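Local coordinates for AvrRxo1-ORF1 (Xanthomonas oryzae pv. oryzicola, PDB 4Z8T), which is a type III effector with a polynucleotide kinase domain, probably phosphorylating a small-molecule or nucleotide substrate, and binds the chaperone-like partner AvrRxo1-ORF2, at residues 182-187 against 218-223. Numbering follows the deposited sequence.
With SO4 (sulfate ion), chain F.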
# COMPACT_ATOMS: atom_id res chain seq x y z
N LEU A 182 -10.14 27.11 -3.27
CA LEU A 182 -10.01 25.94 -2.41
C LEU A 182 -8.59 25.43 -2.41
O LEU A 182 -8.01 25.14 -3.47
CB LEU A 182 -10.98 24.85 -2.86
CG LEU A 182 -11.18 23.73 -1.82
CD1 LEU A 182 -12.60 23.19 -1.89
CD2 LEU A 182 -10.17 22.60 -1.97
N CYS A 183 -8.01 25.33 -1.22
CA CYS A 183 -6.74 24.64 -1.04
C CYS A 183 -7.04 23.39 -0.26
O CYS A 183 -7.73 23.43 0.76
CB CYS A 183 -5.76 25.50 -0.23
SG CYS A 183 -4.88 26.71 -1.25
N ASP A 184 -6.55 22.27 -0.76
CA ASP A 184 -6.81 20.95 -0.21
C ASP A 184 -5.44 20.42 0.22
O ASP A 184 -4.51 20.38 -0.57
CB ASP A 184 -7.41 20.10 -1.32
CG ASP A 184 -7.95 18.77 -0.84
OD1 ASP A 184 -7.92 18.50 0.38
OD2 ASP A 184 -8.42 18.00 -1.70
N ILE A 185 -5.32 20.07 1.50
CA ILE A 185 -4.02 19.78 2.10
C ILE A 185 -4.03 18.37 2.66
O ILE A 185 -4.89 18.02 3.48
CB ILE A 185 -3.72 20.78 3.24
CG1 ILE A 185 -3.68 22.23 2.70
CG2 ILE A 185 -2.36 20.44 3.87
CD1 ILE A 185 -4.90 23.07 3.05
N ASP A 186 -3.08 17.55 2.21
CA ASP A 186 -3.00 16.15 2.64
C ASP A 186 -1.69 15.84 3.33
O ASP A 186 -0.63 16.36 2.94
CB ASP A 186 -3.11 15.23 1.43
CG ASP A 186 -3.16 13.78 1.83
OD1 ASP A 186 -4.28 13.29 2.09
OD2 ASP A 186 -2.09 13.11 1.92
N ALA A 187 -1.76 14.99 4.34
CA ALA A 187 -0.58 14.37 4.93
C ALA A 187 -0.90 12.93 5.25
O ALA A 187 -2.07 12.58 5.45
CB ALA A 187 -0.16 15.11 6.19
N VAL A 218 -9.75 8.85 6.04
CA VAL A 218 -10.45 8.04 5.06
C VAL A 218 -11.42 8.89 4.23
O VAL A 218 -11.42 8.83 3.00
CB VAL A 218 -11.19 6.88 5.72
CG1 VAL A 218 -12.11 6.20 4.71
CG2 VAL A 218 -10.19 5.89 6.30
N ALA A 219 -12.20 9.72 4.91
CA ALA A 219 -13.19 10.56 4.25
C ALA A 219 -12.55 11.58 3.31
O ALA A 219 -13.01 11.77 2.18
CB ALA A 219 -14.05 11.25 5.26
N VAL A 220 -11.50 12.25 3.78
CA VAL A 220 -10.90 13.30 2.97
C VAL A 220 -10.26 12.73 1.71
O VAL A 220 -10.36 13.33 0.63
CB VAL A 220 -9.92 14.19 3.79
CG1 VAL A 220 -8.59 13.51 3.95
CG2 VAL A 220 -9.76 15.56 3.13
N ARG A 221 -9.64 11.56 1.81
CA ARG A 221 -9.03 10.96 0.65
C ARG A 221 -10.08 10.38 -0.31
O ARG A 221 -9.98 10.57 -1.51
CB ARG A 221 -8.00 9.91 1.07
CG ARG A 221 -6.75 10.56 1.64
CD ARG A 221 -5.57 9.74 1.31
NE ARG A 221 -4.31 10.36 1.74
CZ ARG A 221 -3.18 9.69 1.84
NH1 ARG A 221 -3.15 8.40 1.53
NH2 ARG A 221 -2.08 10.31 2.25
N SER A 222 -11.06 9.68 0.24
CA SER A 222 -12.05 8.99 -0.61
C SER A 222 -12.89 9.94 -1.45
O SER A 222 -13.35 9.58 -2.55
CB SER A 222 -12.98 8.11 0.24
OG SER A 222 -12.24 7.05 0.84
N ASN A 223 -13.10 11.16 -0.95
CA ASN A 223 -13.94 12.13 -1.63
C ASN A 223 -13.17 13.23 -2.34
O ASN A 223 -13.77 14.15 -2.88
CB ASN A 223 -14.94 12.73 -0.65
CG ASN A 223 -15.95 11.72 -0.20
OD1 ASN A 223 -16.75 11.23 -1.01
ND2 ASN A 223 -15.93 11.38 1.08
S SO4 F . 0.43 7.73 2.69
O1 SO4 F . 1.81 7.28 2.87
O2 SO4 F . -0.21 7.00 1.61
O3 SO4 F . 0.42 9.15 2.38
O4 SO4 F . -0.32 7.49 3.93
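Asp186 and Arg221 make a two-pronged salt bridge just past the end of strand 179-185, where the chain faces helix 210-222. The arginine presents its side, giving one nitrogen to each carboxylate oxygen. NE of Arg221 reaches OD1 of Asp186 at 3.0 Å, nearly straight at 170°. NH2 of Arg221 meets the syn lone pair of OD2 of Asp186 at 2.8 Å. The two flat groups are turned 35° apart, so the pairing is twisted. Chi1 of Asp186, at -175°, swings the carboxylate away from its own backbone N and brings both oxygens to the NE and NH2 side of Arg221; the arginine chain bends at chi2 and comes across it at about a right angle.

The edge between NH1 and NH2 takes a sulfate ion, probably from the crystallisation liquor. NH2 of Arg221 donates to O3 of the sulfate at 2.8 Å, while NH1 of Arg221 makes a longer bond of 3.3 Å to sulfate O2. NH1 also binds the carbonyl of Ser275.

Van der Waals contact adds little: CG2 of Val220 comes within 4.4 Å of OD1 of Asp184. OD2 of Asp184 takes the hydroxyl of Tyr240 and salt bridges from Arg71 and Arg224.

Arg221 thus lies between two anions, its NH2 shared by both, and Asp186 fixes the rotation of the guanidinium. OD1 of Asp186 is itself gripped by both Arg221 and Arg224. In a P-loop kinase fold of the zeta-toxin type, an arginine so positioned on a sulfate is consistent with a phosphate-binding role.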